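PDB 1H80: iota-carrageenase from Alteromonas sp., which hydrolyses the internal beta-1,4 linkages of iota-carrageenan, a sulfated galactan of red algal cell walls, with inversion of anomeric configuration. Local coordinates for residues K4-A9 / F236-R241; Y22-D27 / N40-A45; L132-L137 / S146-D151; D369-F374 / K382-P387. All blocks are in the same frame, centred on the assembly; numbering follows the deposited sequence.

In the fold
Three of the contacts belong to the long parallel beta-helix, and contact 4 lies in the loops after strand 364-366. Contact 3 is the innermost, an apolar meeting of two strands inside the solenoid, one main-chain oxygen of which helps bind a sodium ion. Contact 2 is also buried but lies about 30 Å from the chain centre, where a leucine packs on a helix and a carboxylate of the same short segment binds a sodium ion. Contact 1 is a surface contact: the N-terminal loop lays an aromatic ring and a lysine on the outside of strand 231-243. Contact 4, about 50 Å from contact 2 between centres, is buried and purely apolar across its segments, with a disulfide alongside.

Contact 1 of 4, residues K4-A9 / F236-R241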
loop_
_atom_site.group_PDB
_atom_site.type_symbol
_atom_site.label_atom_id
_atom_site.label_comp_id
_atom_site.label_asym_id
_atom_site.label_seq_id
_atom_site.Cartn_x
_atom_site.Cartn_y
_atom_site.Cartn_z
ATOM N N LYS A 4 -5.254 -2.578 21.828
ATOM C CA LYS A 4 -4.914 -1.348 22.527
ATOM C C LYS A 4 -5.823 -0.266 21.963
ATOM O O LYS A 4 -6.178 -0.305 20.787
ATOM C CB LYS A 4 -3.453 -0.979 22.265
ATOM C CG LYS A 4 -2.457 -2.059 22.657
ATOM C CD LYS A 4 -1.047 -1.687 22.229
ATOM C CE LYS A 4 -0.948 -1.542 20.719
ATOM N NZ LYS A 4 0.421 -1.154 20.282
ATOM N N THR A 5 -6.208 0.693 22.799
ATOM C CA THR A 5 -7.080 1.771 22.352
ATOM C C THR A 5 -6.262 3.008 22.024
ATOM O O THR A 5 -5.081 3.093 22.350
ATOM C CB THR A 5 -8.118 2.152 23.427
ATOM O OG1 THR A 5 -7.441 2.545 24.626
ATOM C CG2 THR A 5 -9.042 0.980 23.723
ATOM N N TYR A 6 -6.902 3.966 21.367
ATOM C CA TYR A 6 -6.236 5.202 20.995
ATOM C C TYR A 6 -7.279 6.223 20.581
ATOM O O TYR A 6 -8.449 5.894 20.387
ATOM C CB TYR A 6 -5.275 4.949 19.828
ATOM C CG TYR A 6 -5.937 4.302 18.635
ATOM C CD1 TYR A 6 -6.767 5.038 17.789
ATOM C CD2 TYR A 6 -5.785 2.941 18.388
ATOM C CE1 TYR A 6 -7.435 4.432 16.732
ATOM C CE2 TYR A 6 -6.449 2.323 17.330
ATOM C CZ TYR A 6 -7.273 3.075 16.512
ATOM O OH TYR A 6 -7.959 2.467 15.490
ATOM N N LYS A 7 -6.848 7.471 20.461
ATOM C CA LYS A 7 -7.733 8.535 20.031
ATOM C C LYS A 7 -7.051 9.187 18.842
ATOM O O LYS A 7 -5.828 9.116 18.702
ATOM C CB LYS A 7 -7.964 9.553 21.152
ATOM C CG LYS A 7 -6.718 10.241 21.664
ATOM C CD LYS A 7 -7.084 11.295 22.703
ATOM C CE LYS A 7 -5.860 12.050 23.190
ATOM N NZ LYS A 7 -6.221 13.132 24.150
ATOM N N ASP A 8 -7.836 9.810 17.976
ATOM C CA ASP A 8 -7.271 10.440 16.796
ATOM C C ASP A 8 -6.194 11.464 17.121
ATOM O O ASP A 8 -5.221 11.594 16.378
ATOM C CB ASP A 8 -8.382 11.087 15.972
ATOM C CG ASP A 8 -9.287 10.061 15.318
ATOM O OD1 ASP A 8 -9.092 8.855 15.571
ATOM O OD2 ASP A 8 -10.191 10.457 14.553
ATOM N N ALA A 9 -6.355 12.176 18.234
ATOM C CA ALA A 9 -5.387 13.194 18.629
ATOM C C ALA A 9 -4.018 12.621 18.989
ATOM O O ALA A 9 -3.055 13.367 19.167
ATOM C CB ALA A 9 -5.935 14.018 19.793
ATOM N N PHE A 236 -0.937 1.687 13.612
ATOM C CA PHE A 236 -2.271 1.234 13.957
ATOM C C PHE A 236 -3.119 1.252 12.706
ATOM O O PHE A 236 -3.028 2.169 11.899
ATOM C CB PHE A 236 -2.904 2.133 15.022
ATOM C CG PHE A 236 -2.269 1.999 16.371
ATOM C CD1 PHE A 236 -1.064 2.632 16.655
ATOM C CD2 PHE A 236 -2.859 1.207 17.347
ATOM C CE1 PHE A 236 -0.452 2.475 17.898
ATOM C CE2 PHE A 236 -2.257 1.042 18.594
ATOM C CZ PHE A 236 -1.051 1.678 18.867
ATOM N N ALA A 237 -3.935 0.222 12.545
ATOM C CA ALA A 237 -4.797 0.128 11.383
ATOM C C ALA A 237 -6.147 -0.390 11.819
ATOM O O ALA A 237 -6.240 -1.236 12.708
ATOM C CB ALA A 237 -4.186 -0.801 10.345
ATOM N N ASP A 238 -7.193 0.124 11.187
ATOM C CA ASP A 238 -8.549 -0.281 11.513
ATOM C C ASP A 238 -9.419 -0.231 10.268
ATOM O O ASP A 238 -9.384 0.741 9.514
ATOM C CB ASP A 238 -9.121 0.643 12.588
ATOM C CG ASP A 238 -10.548 0.303 12.949
ATOM O OD1 ASP A 238 -10.823 -0.878 13.255
ATOM O OD2 ASP A 238 -11.394 1.222 12.938
ATOM N N ASN A 239 -10.185 -1.298 10.058
ATOM C CA ASN A 239 -11.081 -1.402 8.917
ATOM C C ASN A 239 -10.328 -1.310 7.593
ATOM O O ASN A 239 -10.437 -0.327 6.853
ATOM C CB ASN A 239 -12.155 -0.320 9.003
ATOM C CG ASN A 239 -13.238 -0.498 7.966
ATOM O OD1 ASN A 239 -13.310 -1.532 7.299
ATOM N ND2 ASN A 239 -14.094 0.506 7.829
ATOM N N ILE A 240 -9.556 -2.355 7.312
ATOM C CA ILE A 240 -8.773 -2.445 6.088
ATOM C C ILE A 240 -9.419 -3.545 5.263
ATOM O O ILE A 240 -9.628 -4.662 5.751
ATOM C CB ILE A 240 -7.310 -2.805 6.397
ATOM C CG1 ILE A 240 -6.748 -1.851 7.460
ATOM C CG2 ILE A 240 -6.488 -2.763 5.126
ATOM C CD1 ILE A 240 -6.805 -0.371 7.094
ATOM N N ARG A 241 -9.718 -3.232 4.006
ATOM C CA ARG A 241 -10.411 -4.183 3.151
ATOM C C ARG A 241 -9.796 -4.425 1.784
ATOM O O ARG A 241 -9.167 -3.543 1.196
ATOM C CB ARG A 241 -11.859 -3.718 2.977
ATOM C CG ARG A 241 -12.534 -3.317 4.286
ATOM C CD ARG A 241 -14.004 -2.961 4.102
ATOM N NE ARG A 241 -14.222 -1.798 3.240
ATOM C CZ ARG A 241 -13.952 -0.540 3.579
ATOM N NH1 ARG A 241 -13.441 -0.260 4.773
ATOM N NH2 ARG A 241 -14.203 0.445 2.725
HETATM O O HOH W 1 -10.195 3.833 14.683
#
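The rings of Tyr6 and Phe236 meet at an inclination, their planes 64° apart and their centroids 5.3 Å from each other. The approach is closest where Tyr6 CD2 lies 3.6 Å from Phe236 CD2, and the two side chains run past each other in opposite directions. The outer end of the Phe236 ring is met by Lys4, whose chain crosses it at about a right angle. A bend at chi3 (-62°) brings CE and NZ to the ring, NZ coming within 3.5 Å of Phe236 CZ. Tyr6 has a second aromatic neighbour in Phe11, in an edge-to-face pair. Phe236 and Asp238 project from the outside of strand 231-243 of the parallel beta-helix, while Ala237 between them points inward. The N-terminal loop is thus laid over an outer wall of the solenoid, just before the chain turns its corner at Asn239. Without this ring, as with an alanine here, Tyr6 and the end of Lys4 would probably lose the surface they rest on, and the loop would be less firmly held. Further along, Tyr6 OH sits 3.6 Å from Asp238 CB. A water 2.7 Å from Tyr6 OH gives a weak hydrogen bond to Asp238 OD2, whereas Asp238 OD1 is bound to Thr264.

Contact 2 of 4, residues Y22-D27 / N40-A45; sequences YDLVDD and NALQRA. With NA (sodium ion), chain I.
Asp27 OD2, three residues on from the Leu24 side chain that packs against Leu42, is gripped twice. Asp23 N donates to its anti lone pair at 2.8 Å, and a sodium ion binds it at 2.4 Å. The ion also takes Asp27 OD1, at 2.6 Å, and four waters complete its shell; the ion on both oxygens and the N-H on OD2 together restrict how the carboxylate can turn. Asp23 acts as N-cap of the short helix that follows: its OD1 accepts from Asp26 N at 3.0 Å and more weakly from Val25 N. Between the segments the meeting is aliphatic. With CG anti to the backbone N (chi1 -179°), Leu24 extends CD1 onto helix 39-50, 3.6 Å from Leu42 CA, and the same methyl lies 4.2 Å from Ala45 CB. Phe67 of strand 64-71 touches both Leu24 and Leu42, while Leu58 of strand 56-60 packs on Leu42 and Ala45; helix 39-50 thus lies against the first strands of the beta-helix, consistent with a cap over its N-terminal end.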
loop_
_atom_site.group_PDB
_atom_site.type_symbol
_atom_site.label_atom_id
_atom_site.label_comp_id
_atom_site.label_asym_id
_atom_site.label_seq_id
_atom_site.Cartn_x
_atom_site.Cartn_y
_atom_site.Cartn_z
ATOM N N TYR A 22 -8.409 30.364 1.354
ATOM C CA TYR A 22 -8.379 30.704 -0.066
ATOM C C TYR A 22 -9.115 29.676 -0.908
ATOM O O TYR A 22 -9.329 28.544 -0.480
ATOM C CB TYR A 22 -6.942 30.782 -0.588
ATOM C CG TYR A 22 -6.088 31.889 -0.023
ATOM C CD1 TYR A 22 -6.611 33.164 0.200
ATOM C CD2 TYR A 22 -4.733 31.679 0.225
ATOM C CE1 TYR A 22 -5.795 34.204 0.655
ATOM C CE2 TYR A 22 -3.913 32.707 0.674
ATOM C CZ TYR A 22 -4.448 33.964 0.886
ATOM O OH TYR A 22 -3.628 34.982 1.316
ATOM N N ASP A 23 -9.494 30.086 -2.114
ATOM C CA ASP A 23 -10.176 29.217 -3.063
ATOM C C ASP A 23 -9.219 29.099 -4.249
ATOM O O ASP A 23 -8.735 30.103 -4.767
ATOM C CB ASP A 23 -11.507 29.842 -3.491
ATOM C CG ASP A 23 -12.272 28.980 -4.478
ATOM O OD1 ASP A 23 -11.805 28.824 -5.626
ATOM O OD2 ASP A 23 -13.346 28.457 -4.102
ATOM N N LEU A 24 -8.930 27.871 -4.663
ATOM C CA LEU A 24 -7.994 27.634 -5.755
ATOM C C LEU A 24 -8.350 28.357 -7.044
ATOM O O LEU A 24 -7.473 28.883 -7.735
ATOM C CB LEU A 24 -7.885 26.135 -6.035
ATOM C CG LEU A 24 -6.902 25.782 -7.153
ATOM C CD1 LEU A 24 -5.493 26.200 -6.759
ATOM C CD2 LEU A 24 -6.964 24.291 -7.417
ATOM N N VAL A 25 -9.634 28.379 -7.371
ATOM C CA VAL A 25 -10.079 29.024 -8.597
ATOM C C VAL A 25 -10.200 30.537 -8.474
ATOM O O VAL A 25 -9.616 31.284 -9.260
ATOM C CB VAL A 25 -11.437 28.453 -9.054
ATOM C CG1 VAL A 25 -11.962 29.241 -10.248
ATOM C CG2 VAL A 25 -11.279 26.985 -9.425
ATOM N N ASP A 26 -10.919 31.006 -7.468
ATOM C CA ASP A 26 -11.216 32.434 -7.283
ATOM C C ASP A 26 -9.939 33.187 -6.895
ATOM O O ASP A 26 -9.773 34.357 -7.339
ATOM C CB ASP A 26 -12.260 32.611 -6.180
ATOM N N ASP A 27 -9.087 32.644 -6.061
ATOM C CA ASP A 27 -7.906 33.352 -5.599
ATOM C C ASP A 27 -6.624 33.071 -6.364
ATOM O O ASP A 27 -5.719 33.904 -6.370
ATOM C CB ASP A 27 -7.686 33.064 -4.112
ATOM C CG ASP A 27 -8.810 33.603 -3.246
ATOM O OD1 ASP A 27 -9.129 34.802 -3.383
ATOM O OD2 ASP A 27 -9.373 32.842 -2.430
ATOM N N ASN A 40 0.577 24.935 -11.439
ATOM C CA ASN A 40 1.139 26.194 -10.978
ATOM C C ASN A 40 0.175 26.933 -10.060
ATOM O O ASN A 40 0.590 27.496 -9.051
ATOM C CB ASN A 40 1.519 27.084 -12.166
ATOM C CG ASN A 40 2.088 28.422 -11.729
ATOM O OD1 ASN A 40 1.430 29.455 -11.847
ATOM N ND2 ASN A 40 3.308 28.405 -11.207
ATOM N N ALA A 41 -1.108 26.922 -10.407
ATOM C CA ALA A 41 -2.115 27.593 -9.591
ATOM C C ALA A 41 -2.105 26.990 -8.193
ATOM O O ALA A 41 -2.081 27.710 -7.193
ATOM C CB ALA A 41 -3.492 27.434 -10.220
ATOM N N LEU A 42 -2.118 25.663 -8.127
ATOM C CA LEU A 42 -2.113 24.985 -6.840
ATOM C C LEU A 42 -0.820 25.242 -6.079
ATOM O O LEU A 42 -0.844 25.476 -4.871
ATOM C CB LEU A 42 -2.326 23.478 -7.023
ATOM C CG LEU A 42 -2.295 22.639 -5.739
ATOM C CD1 LEU A 42 -3.285 23.194 -4.717
ATOM C CD2 LEU A 42 -2.627 21.197 -6.076
ATOM N N GLN A 43 0.315 25.218 -6.774
ATOM C CA GLN A 43 1.575 25.452 -6.090
ATOM C C GLN A 43 1.638 26.871 -5.532
ATOM O O GLN A 43 2.127 27.082 -4.426
ATOM C CB GLN A 43 2.759 25.206 -7.024
ATOM C CG GLN A 43 4.086 25.155 -6.286
ATOM C CD GLN A 43 4.163 23.981 -5.334
ATOM O OE1 GLN A 43 4.139 22.826 -5.760
ATOM N NE2 GLN A 43 4.254 24.270 -4.040
ATOM N N ARG A 44 1.147 27.844 -6.297
ATOM C CA ARG A 44 1.143 29.222 -5.820
ATOM C C ARG A 44 0.254 29.349 -4.586
ATOM O O ARG A 44 0.587 30.071 -3.649
ATOM C CB ARG A 44 0.653 30.179 -6.909
ATOM C CG ARG A 44 1.699 30.456 -7.979
ATOM C CD ARG A 44 1.265 31.548 -8.947
ATOM N NE ARG A 44 0.228 31.105 -9.872
ATOM C CZ ARG A 44 -1.038 31.506 -9.830
ATOM N NH1 ARG A 44 -1.439 32.367 -8.903
ATOM N NH2 ARG A 44 -1.904 31.044 -10.721
ATOM N N ALA A 45 -0.873 28.644 -4.590
ATOM C CA ALA A 45 -1.798 28.686 -3.458
ATOM C C ALA A 45 -1.124 28.117 -2.218
ATOM O O ALA A 45 -1.153 28.716 -1.143
ATOM C CB ALA A 45 -3.057 27.894 -3.779
HETATM NA NA NA I . -11.111 34.372 -1.815
HETATM O O HOH W 2 -10.137 36.614 -1.840
HETATM O O HOH W 3 -12.244 35.198 -4.268
HETATM O O HOH W 4 -9.907 34.299 0.136
HETATM O O HOH W 5 -11.626 32.017 -0.245
#

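Contact 3 of 4, residues L132-L137 / S146-D151; sequences LAVFKL and SNFTID. With NA (sodium ion), chain H.
Phe135 and Phe148 cross obliquely, and they meet unequally. Phe148 CZ arrives at the edge of the Phe135 ring, near its plane, 3.9 Å from Phe135 CE1. Seen from Phe148, the same contact comes in at a slant. The Phe148 ring is brought inward by a chi1 of 55°, which sets CG between the backbone N and the carbonyl carbon. Ile150, two residues on, has its CG1 in the plane of this ring, at the edge, and so lies alongside Phe148 on the same strand. Val134 faces both of them with its two methyls: CG2 lies 3.9 Å from Ile150 CD1, while CG1 makes a looser contact, 4.4 Å from Phe148 CE1. These four side chains lie in the interior of the parallel beta-helix, reaching across it from strands 132-141 and 143-151, and the first of these strands turns a corner at Val134. Within the same interior Phe135 also packs edge-to-face with Phe113 of strand 111-115, and Phe148 meets the ring of Phe120. Before the corner, Leu132 O binds a sodium ion at 2.2 Å, joined by Thr155 OG1, the main-chain oxygens of Ile156 and Phe157 and a water 2.4 Å from the ion.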
loop_
_atom_site.group_PDB
_atom_site.type_symbol
_atom_site.label_atom_id
_atom_site.label_comp_id
_atom_site.label_asym_id
_atom_site.label_seq_id
_atom_site.Cartn_x
_atom_site.Cartn_y
_atom_site.Cartn_z
ATOM N N LEU A 132 2.471 6.233 -11.870
ATOM C CA LEU A 132 1.778 7.225 -11.058
ATOM C C LEU A 132 1.438 6.823 -9.633
ATOM O O LEU A 132 0.970 5.719 -9.380
ATOM C CB LEU A 132 0.468 7.614 -11.741
ATOM C CG LEU A 132 0.491 8.357 -13.073
ATOM C CD1 LEU A 132 -0.903 8.346 -13.683
ATOM C CD2 LEU A 132 0.973 9.781 -12.845
ATOM N N ALA A 133 1.670 7.748 -8.709
ATOM C CA ALA A 133 1.319 7.562 -7.308
ATOM C C ALA A 133 0.538 8.831 -6.984
ATOM O O ALA A 133 0.761 9.873 -7.602
ATOM C CB ALA A 133 2.564 7.471 -6.443
ATOM N N VAL A 134 -0.396 8.751 -6.044
ATOM C CA VAL A 134 -1.172 9.929 -5.684
ATOM C C VAL A 134 -0.374 10.789 -4.706
ATOM O O VAL A 134 -0.226 11.996 -4.901
ATOM C CB VAL A 134 -2.519 9.530 -5.054
ATOM C CG1 VAL A 134 -3.313 10.769 -4.685
ATOM C CG2 VAL A 134 -3.308 8.675 -6.035
ATOM N N PHE A 135 0.141 10.157 -3.657
ATOM C CA PHE A 135 0.945 10.850 -2.652
ATOM C C PHE A 135 2.249 10.122 -2.387
ATOM O O PHE A 135 2.278 8.897 -2.304
ATOM C CB PHE A 135 0.237 10.923 -1.289
ATOM C CG PHE A 135 -0.840 11.955 -1.196
ATOM C CD1 PHE A 135 -2.153 11.640 -1.522
ATOM C CD2 PHE A 135 -0.545 13.242 -0.756
ATOM C CE1 PHE A 135 -3.162 12.594 -1.406
ATOM C CE2 PHE A 135 -1.545 14.204 -0.639
ATOM C CZ PHE A 135 -2.855 13.877 -0.965
ATOM N N LYS A 136 3.329 10.882 -2.264
ATOM C CA LYS A 136 4.606 10.308 -1.879
ATOM C C LYS A 136 4.939 11.122 -0.638
ATOM O O LYS A 136 5.080 12.345 -0.707
ATOM C CB LYS A 136 5.693 10.500 -2.932
ATOM C CG LYS A 136 7.011 9.883 -2.478
ATOM C CD LYS A 136 8.077 9.896 -3.554
ATOM C CE LYS A 136 9.354 9.252 -3.036
ATOM N NZ LYS A 136 10.427 9.197 -4.069
ATOM N N LEU A 137 5.027 10.446 0.501
ATOM C CA LEU A 137 5.314 11.113 1.761
ATOM C C LEU A 137 6.765 10.928 2.157
ATOM O O LEU A 137 7.351 9.868 1.934
ATOM C CB LEU A 137 4.416 10.553 2.865
ATOM C CG LEU A 137 2.923 10.460 2.537
ATOM C CD1 LEU A 137 2.189 9.881 3.732
ATOM C CD2 LEU A 137 2.372 11.836 2.177
ATOM N N SER A 146 -7.276 12.196 3.779
ATOM C CA SER A 146 -8.568 11.543 3.946
ATOM C C SER A 146 -9.637 11.739 2.892
ATOM O O SER A 146 -9.668 12.761 2.223
ATOM C CB SER A 146 -9.140 12.061 5.279
ATOM O OG SER A 146 -10.499 11.731 5.502
ATOM N N ASN A 147 -10.509 10.740 2.775
ATOM C CA ASN A 147 -11.694 10.811 1.938
ATOM C C ASN A 147 -11.726 11.052 0.430
ATOM O O ASN A 147 -12.144 12.122 -0.031
ATOM C CB ASN A 147 -12.594 11.837 2.601
ATOM C CG ASN A 147 -14.052 11.618 2.312
ATOM O OD1 ASN A 147 -14.478 10.515 1.971
ATOM N ND2 ASN A 147 -14.846 12.673 2.492
ATOM N N PHE A 148 -11.341 10.040 -0.334
ATOM C CA PHE A 148 -11.415 10.129 -1.776
ATOM C C PHE A 148 -11.313 8.746 -2.370
ATOM O O PHE A 148 -10.956 7.776 -1.693
ATOM C CB PHE A 148 -10.345 11.076 -2.331
ATOM C CG PHE A 148 -8.944 10.743 -1.917
ATOM C CD1 PHE A 148 -8.164 9.888 -2.687
ATOM C CD2 PHE A 148 -8.385 11.322 -0.781
ATOM C CE1 PHE A 148 -6.844 9.618 -2.334
ATOM C CE2 PHE A 148 -7.064 11.057 -0.417
ATOM C CZ PHE A 148 -6.291 10.204 -1.198
ATOM N N THR A 149 -11.700 8.661 -3.633
ATOM C CA THR A 149 -11.672 7.411 -4.363
ATOM C C THR A 149 -10.637 7.569 -5.459
ATOM O O THR A 149 -10.495 8.646 -6.039
ATOM C CB THR A 149 -13.043 7.114 -5.001
ATOM O OG1 THR A 149 -14.020 6.932 -3.968
ATOM C CG2 THR A 149 -12.978 5.861 -5.864
ATOM N N ILE A 150 -9.902 6.499 -5.717
ATOM C CA ILE A 150 -8.888 6.515 -6.750
ATOM C C ILE A 150 -9.294 5.516 -7.817
ATOM O O ILE A 150 -9.342 4.316 -7.558
ATOM C CB ILE A 150 -7.517 6.092 -6.194
ATOM C CG1 ILE A 150 -7.125 7.005 -5.030
ATOM C CG2 ILE A 150 -6.471 6.136 -7.302
ATOM C CD1 ILE A 150 -5.946 6.495 -4.229
ATOM N N ASP A 151 -9.626 6.016 -9.003
ATOM C CA ASP A 151 -9.980 5.148 -10.118
ATOM C C ASP A 151 -8.666 4.876 -10.833
ATOM O O ASP A 151 -8.221 5.656 -11.677
ATOM C CB ASP A 151 -10.961 5.842 -11.063
ATOM C CG ASP A 151 -12.407 5.518 -10.747
ATOM O OD1 ASP A 151 -12.684 4.975 -9.655
ATOM O OD2 ASP A 151 -13.271 5.814 -11.595
HETATM NA NA NA H . 0.128 3.648 -9.128
HETATM O O HOH W 6 -2.045 3.916 -8.075
#

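Contact 4 of 4, residues D369-F374 / K382-P387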
loop_
_atom_site.group_PDB
_atom_site.type_symbol
_atom_site.label_atom_id
_atom_site.label_comp_id
_atom_site.label_asym_id
_atom_site.label_seq_id
_atom_site.Cartn_x
_atom_site.Cartn_y
_atom_site.Cartn_z
ATOM N N ASP A 369 3.342 -19.299 -6.866
ATOM C CA ASP A 369 3.776 -20.157 -5.768
ATOM C C ASP A 369 2.692 -20.425 -4.730
ATOM O O ASP A 369 2.966 -20.973 -3.665
ATOM C CB ASP A 369 5.036 -19.589 -5.088
ATOM C CG ASP A 369 4.774 -18.306 -4.312
ATOM O OD1 ASP A 369 3.631 -17.806 -4.315
ATOM O OD2 ASP A 369 5.733 -17.793 -3.690
ATOM N N GLN A 370 1.458 -20.042 -5.049
ATOM C CA GLN A 370 0.329 -20.273 -4.155
ATOM C C GLN A 370 -0.651 -21.251 -4.795
ATOM O O GLN A 370 -1.487 -21.835 -4.112
ATOM C CB GLN A 370 -0.414 -18.965 -3.864
ATOM C CG GLN A 370 0.425 -17.895 -3.191
ATOM C CD GLN A 370 -0.334 -16.594 -3.026
ATOM O OE1 GLN A 370 -1.121 -16.210 -3.891
ATOM N NE2 GLN A 370 -0.087 -15.897 -1.919
ATOM N N LEU A 371 -0.539 -21.424 -6.108
ATOM C CA LEU A 371 -1.445 -22.303 -6.847
ATOM C C LEU A 371 -1.503 -23.743 -6.366
ATOM O O LEU A 371 -2.542 -24.394 -6.484
ATOM C CB LEU A 371 -1.095 -22.296 -8.334
ATOM C CG LEU A 371 -1.230 -20.964 -9.072
ATOM C CD1 LEU A 371 -0.874 -21.171 -10.538
ATOM C CD2 LEU A 371 -2.652 -20.430 -8.935
ATOM N N ASP A 372 -0.401 -24.244 -5.823
ATOM C CA ASP A 372 -0.368 -25.619 -5.352
ATOM C C ASP A 372 -1.252 -25.835 -4.130
ATOM O O ASP A 372 -1.563 -26.968 -3.773
ATOM C CB ASP A 372 1.073 -26.037 -5.046
ATOM C CG ASP A 372 1.931 -26.141 -6.300
ATOM O OD1 ASP A 372 1.412 -25.891 -7.412
ATOM O OD2 ASP A 372 3.128 -26.476 -6.172
ATOM N N TYR A 373 -1.669 -24.748 -3.488
ATOM C CA TYR A 373 -2.526 -24.882 -2.323
ATOM C C TYR A 373 -3.961 -25.234 -2.702
ATOM O O TYR A 373 -4.807 -25.433 -1.836
ATOM C CB TYR A 373 -2.471 -23.607 -1.479
ATOM C CG TYR A 373 -1.135 -23.440 -0.795
ATOM C CD1 TYR A 373 -0.679 -24.391 0.120
ATOM C CD2 TYR A 373 -0.309 -22.355 -1.087
ATOM C CE1 TYR A 373 0.569 -24.269 0.725
ATOM C CE2 TYR A 373 0.943 -22.223 -0.486
ATOM C CZ TYR A 373 1.374 -23.186 0.416
ATOM O OH TYR A 373 2.617 -23.068 0.997
ATOM N N PHE A 374 -4.230 -25.322 -4.002
ATOM C CA PHE A 374 -5.564 -25.693 -4.464
ATOM C C PHE A 374 -5.717 -27.211 -4.426
ATOM O O PHE A 374 -6.810 -27.737 -4.623
ATOM C CB PHE A 374 -5.797 -25.213 -5.899
ATOM C CG PHE A 374 -6.208 -23.774 -6.002
ATOM C CD1 PHE A 374 -7.344 -23.313 -5.343
ATOM C CD2 PHE A 374 -5.469 -22.883 -6.768
ATOM C CE1 PHE A 374 -7.739 -21.978 -5.449
ATOM C CE2 PHE A 374 -5.853 -21.546 -6.881
ATOM C CZ PHE A 374 -6.990 -21.095 -6.220
ATOM N N LYS A 382 -9.977 -25.629 -11.146
ATOM C CA LYS A 382 -11.076 -24.980 -11.847
ATOM C C LYS A 382 -11.188 -23.497 -11.509
ATOM O O LYS A 382 -10.883 -23.080 -10.392
ATOM C CB LYS A 382 -12.399 -25.666 -11.506
ATOM C CG LYS A 382 -12.461 -27.132 -11.890
ATOM C CD LYS A 382 -13.792 -27.741 -11.478
ATOM C CE LYS A 382 -13.872 -29.206 -11.872
ATOM N NZ LYS A 382 -15.160 -29.831 -11.453
ATOM N N ARG A 383 -11.622 -22.714 -12.490
ATOM C CA ARG A 383 -11.817 -21.276 -12.322
ATOM C C ARG A 383 -10.535 -20.448 -12.184
ATOM O O ARG A 383 -10.601 -19.259 -11.888
ATOM C CB ARG A 383 -12.739 -21.009 -11.125
ATOM C CG ARG A 383 -14.099 -21.713 -11.197
ATOM C CD ARG A 383 -14.920 -21.251 -12.394
ATOM N NE ARG A 383 -15.382 -19.869 -12.264
ATOM C CZ ARG A 383 -16.385 -19.476 -11.483
ATOM N NH1 ARG A 383 -17.048 -20.357 -10.749
ATOM N NH2 ARG A 383 -16.730 -18.195 -11.440
ATOM N N VAL A 384 -9.375 -21.068 -12.383
ATOM C CA VAL A 384 -8.108 -20.338 -12.315
ATOM C C VAL A 384 -7.719 -19.994 -13.771
ATOM O O VAL A 384 -7.663 -20.907 -14.612
ATOM C CB VAL A 384 -7.008 -21.192 -11.619
ATOM C CG1 VAL A 384 -5.705 -20.410 -11.553
ATOM C CG2 VAL A 384 -7.455 -21.575 -10.205
ATOM N N CYS A 385 -7.500 -18.695 -14.061
ATOM C CA CYS A 385 -7.138 -18.181 -15.408
ATOM C C CYS A 385 -5.698 -17.582 -15.391
ATOM O O CYS A 385 -5.192 -17.174 -14.332
ATOM C CB CYS A 385 -8.180 -17.112 -15.876
ATOM S SG CYS A 385 -7.977 -15.482 -15.060
ATOM N N LEU A 386 -5.004 -17.639 -16.530
ATOM C CA LEU A 386 -3.656 -17.069 -16.663
ATOM C C LEU A 386 -3.833 -15.876 -17.603
ATOM O O LEU A 386 -4.248 -16.039 -18.754
ATOM C CB LEU A 386 -2.661 -18.059 -17.300
ATOM C CG LEU A 386 -1.308 -17.457 -17.718
ATOM C CD1 LEU A 386 -0.590 -16.865 -16.512
ATOM C CD2 LEU A 386 -0.449 -18.534 -18.365
ATOM N N PRO A 387 -3.554 -14.658 -17.121
ATOM C CA PRO A 387 -3.702 -13.468 -17.965
ATOM C C PRO A 387 -2.867 -13.577 -19.238
ATOM O O PRO A 387 -1.759 -14.112 -19.221
ATOM C CB PRO A 387 -3.229 -12.342 -17.049
ATOM C CG PRO A 387 -3.655 -12.830 -15.694
ATOM C CD PRO A 387 -3.240 -14.282 -15.732
#
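Val384 wedges its two methyls against Leu371 and Phe374, joining two parts of the long irregular region between strands 364-366 and 399-401, in the C-terminal part of this beta-helix enzyme. The interactions across the segments are apolar. CG1, anti to the backbone N (chi1 -180°), meets Leu371 CD2 at 4.0 Å; the Phe374 and Val384 side chains come from opposite directions, CG2 meeting the ring obliquely. Backbone hydrogen bonds shape 369-374: Tyr373 N to Gln370 O and Phe374 N to Leu371 O, 3.0 and 3.1 Å long, close successive turns that bring Leu371 and Phe374 to the same side. Segment 382-387 is tied covalently, since Cys385, next to Val384, forms a disulfide with Cys457; Pro402 packs on Val384 as well. Leu371 and Phe374 also touch, Leu371 CD2 lying in the plane of the ring at its edge, while the closest approach across the segments is Val384 CG2 to Phe374 CE2, 3.7 Å.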